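Protein LigF (Sphingobium sp. SYK-6, PDB 4XT0) cleaves beta-aryl ether bonds of lignin in a stereospecific, glutathione-dependent reaction, as a beta-etherase of the glutathione S-transferase superfamily. Local coordinates at residues K95-V106 against V189-N200. Residues are numbered along the deposited sequence; the frame is centred on the assembly and turned at random. Where two conformers were deposited one is given.
Sequences KRAEMRVWTKWV and VDTGYSLADICN
Met99 and Ala196 sit side by side in the all-helical C-terminal GST domain, where the axes of segments 95-106 and 195-200 run nearly parallel, 8.4 Å and 10° apart. Ser194, the N-cap of helix 195-204, forms a capping box with Asp197. Ser194 OG accepts from Ala196 N, and Asp197 OD2 accepts from Ser194 N through its anti lone pair.

Mostly apolar side chains fill the middle. Ala196 CB lies 3.6 Å from Trp102 CB. The Met99 chain runs alongside the cap, with CG 3.4 Å from Ser194 OG and SD against Leu195 CB. Thr103 turns its methyl CG2 to Cys199 SG, while Val189 CG2 packs on the Met99 backbone. Trp102 continues onto helix 161-182.

At the Lys95 end the contact is polar. Lys95 bends at chi2 (-64°), which carries NZ to Asp190 OD1 at 2.9 Å in a salt bridge, on the syn side but tilted out of the carboxylate plane. Its CG touches Thr191 CG2, and its CD rests on Val189 CG1. With an alanine here, the Asp190 carboxylate would probably lose this cation and a gap would probably open beside that valine methyl. One water links Glu98 OE2 to Asp190 N.

At the other end, Asn200 is held by its own helix: ND2 donates to Ala196 O in a nearly straight bond (172°). Its buried OD1 has no hydrogen-bond partner in the model; it meets the edge of the Trp105 ring in plane, 3.3 Å from CZ3, and also touches Val106 CG2.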
ATOM      1  N   LYS A  95      17.660   5.552  -3.940  1.00 17.87           N
ATOM      2  CA  LYS A  95      17.605   4.086  -3.829  1.00 17.90           C
ATOM      3  C   LYS A  95      16.607   3.668  -2.747  1.00 12.23           C
ATOM      4  O   LYS A  95      15.933   2.657  -2.898  1.00 14.45           O
ATOM      5  CB  LYS A  95      18.993   3.507  -3.541  1.00 14.71           C
ATOM      6  CG  LYS A  95      20.002   3.764  -4.675  1.00 17.02           C
ATOM      7  CD  LYS A  95      19.563   3.055  -5.955  1.00 21.74           C
ATOM      8  CE  LYS A  95      20.528   3.365  -7.110  1.00 36.52           C
ATOM      9  NZ  LYS A  95      20.164   2.569  -8.301  1.00 41.05           N
ATOM     10  N   ARG A  96      16.512   4.455  -1.673  1.00 12.48           N
ATOM     11  CA  ARG A  96      15.518   4.196  -0.631  0.51 10.47           C
ATOM     12  C   ARG A  96      14.101   4.386  -1.190  1.00 13.67           C
ATOM     13  O   ARG A  96      13.185   3.659  -0.811  1.00 14.46           O
ATOM     14  CB  ARG A  96      15.736   5.100   0.598  0.51 11.31           C
ATOM     15  CG  ARG A  96      14.850   4.724   1.799  0.51 12.58           C
ATOM     16  CD  ARG A  96      15.097   5.597   3.044  0.51 12.44           C
ATOM     17  NE  ARG A  96      16.425   5.383   3.613  0.51 16.01           N
ATOM     18  CZ  ARG A  96      16.830   5.859   4.790  0.51 13.38           C
ATOM     19  NH1 ARG A  96      16.016   6.584   5.549  0.51 19.32           N
ATOM     20  NH2 ARG A  96      18.056   5.617   5.202  0.51  7.81           N
ATOM     21  N   ALA A  97      13.923   5.342  -2.106  1.00 12.74           N
ATOM     22  CA  ALA A  97      12.638   5.508  -2.800  1.00 11.00           C
ATOM     23  C   ALA A  97      12.288   4.276  -3.636  1.00 11.88           C
ATOM     24  O   ALA A  97      11.156   3.781  -3.615  1.00 14.57           O
ATOM     25  CB  ALA A  97      12.655   6.768  -3.696  1.00 12.07           C
ATOM     26  N   GLU A  98      13.261   3.792  -4.391  1.00 12.92           N
ATOM     27  CA  GLU A  98      13.065   2.600  -5.204  1.00 15.39           C
ATOM     28  C   GLU A  98      12.694   1.398  -4.323  1.00 17.67           C
ATOM     29  O   GLU A  98      11.830   0.596  -4.682  1.00 13.83           O
ATOM     30  CB  GLU A  98      14.339   2.328  -6.007  1.00 19.10           C
ATOM     31  CG  GLU A  98      14.250   1.221  -6.991  1.00 20.75           C
ATOM     32  CD  GLU A  98      15.471   1.169  -7.889  1.00 33.62           C
ATOM     33  OE1 GLU A  98      16.015   2.255  -8.215  1.00 31.14           O
ATOM     34  OE2 GLU A  98      15.888   0.043  -8.250  1.00 31.62           O
ATOM     35  N   MET A  99      13.346   1.299  -3.166  1.00 12.45           N
ATOM     36  CA  MET A  99      13.026   0.284  -2.161  1.00 15.72           C
ATOM     37  C   MET A  99      11.535   0.326  -1.749  1.00 17.69           C
ATOM     38  O   MET A  99      10.872  -0.714  -1.699  1.00 16.47           O
ATOM     39  CB  MET A  99      13.922   0.471  -0.923  1.00 12.66           C
ATOM     40  CG  MET A  99      13.806  -0.619   0.159  1.00 11.86           C
ATOM     41  SD  MET A  99      14.243  -0.052   1.841  1.00  8.92           S
ATOM     42  CE  MET A  99      12.923   1.103   2.178  1.00 10.53           C
ATOM     43  N   ARG A 100      11.024   1.523  -1.467  1.00 12.35           N
ATOM     44  CA  ARG A 100       9.633   1.694  -1.042  1.00 17.03           C
ATOM     45  C   ARG A 100       8.659   1.363  -2.150  1.00 16.24           C
ATOM     46  O   ARG A 100       7.556   0.914  -1.862  1.00 15.66           O
ATOM     47  CB  ARG A 100       9.359   3.131  -0.541  1.00 16.09           C
ATOM     48  CG  ARG A 100      10.146   3.490   0.704  1.00 13.90           C
ATOM     49  CD  ARG A 100       9.640   4.784   1.411  1.00 14.06           C
ATOM     50  NE  ARG A 100      10.303   4.811   2.717  1.00 14.37           N
ATOM     51  CZ  ARG A 100      11.201   5.711   3.098  1.00 14.99           C
ATOM     52  NH1 ARG A 100      11.510   6.729   2.303  1.00 11.47           N
ATOM     53  NH2 ARG A 100      11.771   5.598   4.292  1.00 11.82           N
ATOM     54  N   VAL A 101       9.046   1.598  -3.409  1.00 12.77           N
ATOM     55  CA  VAL A 101       8.195   1.198  -4.528  1.00 14.05           C
ATOM     56  C   VAL A 101       7.995  -0.325  -4.452  1.00 17.69           C
ATOM     57  O   VAL A 101       6.882  -0.817  -4.631  1.00 19.91           O
ATOM     58  CB  VAL A 101       8.787   1.610  -5.899  1.00 15.42           C
ATOM     59  CG1 VAL A 101       7.959   1.010  -7.052  1.00 18.74           C
ATOM     60  CG2 VAL A 101       8.812   3.141  -6.031  1.00 14.92           C
ATOM     61  N   TRP A 102       9.065  -1.062  -4.153  1.00 15.71           N
ATOM     62  CA  TRP A 102       8.959  -2.521  -3.993  1.00 15.26           C
ATOM     63  C   TRP A 102       8.127  -2.927  -2.791  1.00 15.81           C
ATOM     64  O   TRP A 102       7.360  -3.891  -2.870  1.00 17.87           O
ATOM     65  CB  TRP A 102      10.348  -3.180  -3.856  1.00 14.74           C
ATOM     66  CG  TRP A 102      11.042  -3.391  -5.164  1.00 16.37           C
ATOM     67  CD1 TRP A 102      12.130  -2.720  -5.624  1.00 15.60           C
ATOM     68  CD2 TRP A 102      10.683  -4.334  -6.173  1.00 18.83           C
ATOM     69  NE1 TRP A 102      12.481  -3.184  -6.863  1.00 17.97           N
ATOM     70  CE2 TRP A 102      11.607  -4.168  -7.235  1.00 23.46           C
ATOM     71  CE3 TRP A 102       9.679  -5.299  -6.303  1.00 16.76           C
ATOM     72  CZ2 TRP A 102      11.558  -4.941  -8.396  1.00 25.68           C
ATOM     73  CZ3 TRP A 102       9.629  -6.065  -7.464  1.00 23.60           C
ATOM     74  CH2 TRP A 102      10.565  -5.881  -8.491  1.00 27.28           C
ATOM     75  N   THR A 103       8.322  -2.253  -1.653  1.00 14.38           N
ATOM     76  CA  THR A 103       7.656  -2.715  -0.442  1.00 15.99           C
ATOM     77  C   THR A 103       6.162  -2.392  -0.519  1.00 17.06           C
ATOM     78  O   THR A 103       5.335  -3.178  -0.080  1.00 16.47           O
ATOM     79  CB  THR A 103       8.289  -2.124   0.858  1.00 17.65           C
ATOM     80  OG1 THR A 103       8.213  -0.694   0.869  1.00 15.04           O
ATOM     81  CG2 THR A 103       9.760  -2.577   1.011  1.00 13.43           C
ATOM     82  N   LYS A 104       5.804  -1.249  -1.090  1.00 15.06           N
ATOM     83  CA  LYS A 104       4.393  -0.909  -1.185  1.00 14.71           C
ATOM     84  C   LYS A 104       3.723  -1.766  -2.266  1.00 22.77           C
ATOM     85  O   LYS A 104       2.534  -2.057  -2.183  1.00 19.09           O
ATOM     86  CB  LYS A 104       4.206   0.591  -1.456  1.00 14.48           C
ATOM     87  CG  LYS A 104       4.424   1.021  -2.922  1.00 19.63           C
ATOM     88  CD  LYS A 104       4.633   2.546  -2.979  1.00 22.49           C
ATOM     89  CE  LYS A 104       3.394   3.319  -2.484  1.00 17.18           C
ATOM     90  NZ  LYS A 104       2.251   3.198  -3.488  1.00 18.34           N
ATOM     91  N   TRP A 105       4.491  -2.209  -3.257  1.00 15.38           N
ATOM     92  CA  TRP A 105       3.946  -3.110  -4.263  1.00 20.08           C
ATOM     93  C   TRP A 105       3.605  -4.473  -3.646  1.00 17.33           C
ATOM     94  O   TRP A 105       2.646  -5.113  -4.048  1.00 22.14           O
ATOM     95  CB  TRP A 105       4.926  -3.276  -5.415  1.00 16.86           C
ATOM     96  CG  TRP A 105       4.484  -4.220  -6.475  1.00 20.61           C
ATOM     97  CD1 TRP A 105       3.573  -3.989  -7.467  1.00 25.41           C
ATOM     98  CD2 TRP A 105       4.981  -5.541  -6.674  1.00 23.01           C
ATOM     99  NE1 TRP A 105       3.463  -5.103  -8.272  1.00 24.43           N
ATOM    100  CE2 TRP A 105       4.320  -6.069  -7.811  1.00 26.59           C
ATOM    101  CE3 TRP A 105       5.916  -6.342  -6.009  1.00 18.01           C
ATOM    102  CZ2 TRP A 105       4.560  -7.359  -8.283  1.00 28.01           C
ATOM    103  CZ3 TRP A 105       6.161  -7.622  -6.486  1.00 20.27           C
ATOM    104  CH2 TRP A 105       5.484  -8.115  -7.614  1.00 29.09           C
ATOM    105  N   VAL A 106       4.382  -4.903  -2.660  1.00 18.01           N
ATOM    106  CA  VAL A 106       4.006  -6.100  -1.917  1.00 20.56           C
ATOM    107  C   VAL A 106       2.676  -5.872  -1.212  1.00 23.32           C
ATOM    108  O   VAL A 106       1.770  -6.702  -1.328  1.00 20.35           O
ATOM    109  CB  VAL A 106       5.071  -6.510  -0.886  1.00 19.54           C
ATOM    110  CG1 VAL A 106       4.550  -7.658  -0.001  1.00 19.31           C
ATOM    111  CG2 VAL A 106       6.328  -6.922  -1.586  1.00 16.45           C
ATOM    112  N   VAL A 189      16.961  -3.914  -5.187  1.00 17.76           N
ATOM    113  CA  VAL A 189      17.606  -2.599  -5.405  1.00 15.26           C
ATOM    114  C   VAL A 189      19.116  -2.820  -5.492  1.00 19.42           C
ATOM    115  O   VAL A 189      19.679  -3.550  -4.673  1.00 20.95           O
ATOM    116  CB  VAL A 189      17.274  -1.600  -4.261  1.00 17.12           C
ATOM    117  CG1 VAL A 189      17.805  -0.178  -4.576  1.00 14.84           C
ATOM    118  CG2 VAL A 189      15.750  -1.581  -4.000  1.00 19.32           C
ATOM    119  N   ASP A 190      19.780  -2.190  -6.460  1.00 20.28           N
ATOM    120  CA  ASP A 190      21.141  -2.607  -6.804  1.00 27.94           C
ATOM    121  C   ASP A 190      22.190  -2.153  -5.783  1.00 24.91           C
ATOM    122  O   ASP A 190      23.363  -2.470  -5.921  1.00 24.40           O
ATOM    123  CB  ASP A 190      21.533  -2.137  -8.225  1.00 32.00           C
ATOM    124  CG  ASP A 190      21.467  -0.610  -8.420  1.00 36.28           C
ATOM    125  OD1 ASP A 190      21.452   0.159  -7.432  1.00 28.97           O
ATOM    126  OD2 ASP A 190      21.483  -0.181  -9.599  1.00 40.50           O
ATOM    127  N   THR A 191      21.761  -1.419  -4.761  1.00 21.17           N
ATOM    128  CA  THR A 191      22.639  -1.094  -3.630  1.00 25.79           C
ATOM    129  C   THR A 191      22.760  -2.281  -2.665  1.00 31.88           C
ATOM    130  O   THR A 191      23.534  -2.240  -1.704  1.00 26.29           O
ATOM    131  CB  THR A 191      22.135   0.129  -2.836  1.00 18.54           C
ATOM    132  OG1 THR A 191      20.709   0.046  -2.692  1.00 23.28           O
ATOM    133  CG2 THR A 191      22.499   1.419  -3.563  1.00 22.14           C
ATOM    134  N   GLY A 192      21.981  -3.331  -2.916  1.00 20.14           N
ATOM    135  CA  GLY A 192      22.095  -4.550  -2.132  1.00 24.10           C
ATOM    136  C   GLY A 192      20.882  -4.852  -1.270  1.00 20.73           C
ATOM    137  O   GLY A 192      19.852  -4.183  -1.354  1.00 16.28           O
ATOM    138  N   TYR A 193      21.022  -5.875  -0.440  1.00 21.67           N
ATOM    139  CA  TYR A 193      19.939  -6.404   0.381  1.00 23.44           C
ATOM    140  C   TYR A 193      19.250  -5.339   1.210  1.00 21.92           C
ATOM    141  O   TYR A 193      19.914  -4.563   1.903  1.00 19.07           O
ATOM    142  CB  TYR A 193      20.513  -7.479   1.288  1.00 21.37           C
ATOM    143  CG  TYR A 193      19.547  -8.238   2.163  1.00 23.33           C
ATOM    144  CD1 TYR A 193      18.689  -9.186   1.625  1.00 22.21           C
ATOM    145  CD2 TYR A 193      19.551  -8.056   3.547  1.00 17.18           C
ATOM    146  CE1 TYR A 193      17.837  -9.929   2.433  1.00 22.43           C
ATOM    147  CE2 TYR A 193      18.707  -8.797   4.374  1.00 18.74           C
ATOM    148  CZ  TYR A 193      17.856  -9.734   3.806  1.00 24.47           C
ATOM    149  OH  TYR A 193      17.033 -10.499   4.594  1.00 18.85           O
ATOM    150  N   SER A 194      17.916  -5.303   1.150  1.00 15.22           N
ATOM    151  CA  SER A 194      17.167  -4.248   1.821  1.00 14.69           C
ATOM    152  C   SER A 194      15.805  -4.774   2.246  1.00 17.96           C
ATOM    153  O   SER A 194      15.474  -5.944   2.007  1.00 16.13           O
ATOM    154  CB  SER A 194      17.001  -3.032   0.901  1.00 11.83           C
ATOM    155  OG  SER A 194      15.981  -3.258  -0.081  1.00 13.45           O
ATOM    156  N   LEU A 195      15.031  -3.904   2.888  1.00 12.96           N
ATOM    157  CA  LEU A 195      13.628  -4.184   3.213  1.00 15.78           C
ATOM    158  C   LEU A 195      12.820  -4.609   1.967  1.00 20.39           C
ATOM    159  O   LEU A 195      11.863  -5.362   2.098  1.00 16.82           O
ATOM    160  CB  LEU A 195      12.957  -2.960   3.861  1.00 13.34           C
ATOM    161  CG  LEU A 195      13.520  -2.472   5.204  1.00 17.84           C
ATOM    162  CD1 LEU A 195      12.657  -1.329   5.739  1.00 14.93           C
ATOM    163  CD2 LEU A 195      13.634  -3.617   6.219  1.00 17.33           C
ATOM    164  N   ALA A 196      13.202  -4.136   0.777  1.00 14.78           N
ATOM    165  CA  ALA A 196      12.546  -4.606  -0.456  1.00 20.06           C
ATOM    166  C   ALA A 196      12.639  -6.115  -0.590  1.00 17.97           C
ATOM    167  O   ALA A 196      11.633  -6.786  -0.885  1.00 16.91           O
ATOM    168  CB  ALA A 196      13.158  -3.954  -1.703  1.00 14.06           C
ATOM    169  N   ASP A 197      13.850  -6.648  -0.423  1.00 12.47           N
ATOM    170  CA  ASP A 197      14.040  -8.095  -0.516  1.00 17.57           C
ATOM    171  C   ASP A 197      13.257  -8.825   0.569  1.00 18.36           C
ATOM    172  O   ASP A 197      12.580  -9.813   0.288  1.00 18.09           O
ATOM    173  CB  ASP A 197      15.532  -8.449  -0.451  1.00 18.10           C
ATOM    174  CG  ASP A 197      16.329  -7.729  -1.528  1.00 23.94           C
ATOM    175  OD1 ASP A 197      16.242  -8.142  -2.716  1.00 22.40           O
ATOM    176  OD2 ASP A 197      17.011  -6.729  -1.196  1.00 19.35           O
ATOM    177  N   ILE A 198      13.325  -8.321   1.799  1.00 19.45           N
ATOM    178  CA  ILE A 198      12.651  -8.962   2.930  1.00 19.83           C
ATOM    179  C   ILE A 198      11.122  -9.017   2.725  1.00 16.20           C
ATOM    180  O   ILE A 198      10.495 -10.073   2.882  1.00 21.84           O
ATOM    181  CB  ILE A 198      12.990  -8.220   4.262  1.00 19.46           C
ATOM    182  CG1 ILE A 198      14.410  -8.557   4.718  1.00 21.67           C
ATOM    183  CG2 ILE A 198      11.994  -8.569   5.359  1.00 19.16           C
ATOM    184  CD1 ILE A 198      14.898  -7.645   5.868  1.00 19.88           C
ATOM    185  N   CYS A 199      10.530  -7.892   2.333  1.00 15.08           N
ATOM    186  CA  CYS A 199       9.073  -7.829   2.177  1.00 16.09           C
ATOM    187  C   CYS A 199       8.601  -8.739   1.042  1.00 17.06           C
ATOM    188  O   CYS A 199       7.554  -9.384   1.151  1.00 19.96           O
ATOM    189  CB  CYS A 199       8.615  -6.387   1.933  1.00 18.42           C
ATOM    190  SG  CYS A 199       8.830  -5.268   3.380  1.00 22.12           S
ATOM    191  N   ASN A 200       9.368  -8.801  -0.042  1.00 17.17           N
ATOM    192  CA  ASN A 200       9.004  -9.660  -1.153  1.00 19.24           C
ATOM    193  C   ASN A 200       9.274 -11.128  -0.841  1.00 20.14           C
ATOM    194  O   ASN A 200       8.502 -12.008  -1.251  1.00 19.85           O
ATOM    195  CB  ASN A 200       9.750  -9.240  -2.425  1.00 20.36           C
ATOM    196  CG  ASN A 200       9.080  -8.091  -3.127  1.00 23.05           C
ATOM    197  OD1 ASN A 200       8.161  -8.294  -3.921  1.00 26.74           O
ATOM    198  ND2 ASN A 200       9.521  -6.870  -2.830  1.00 17.56           N
TER
HETATM  199  O   HOH W   1      18.207  -0.953  -8.538  1.00 27.87           O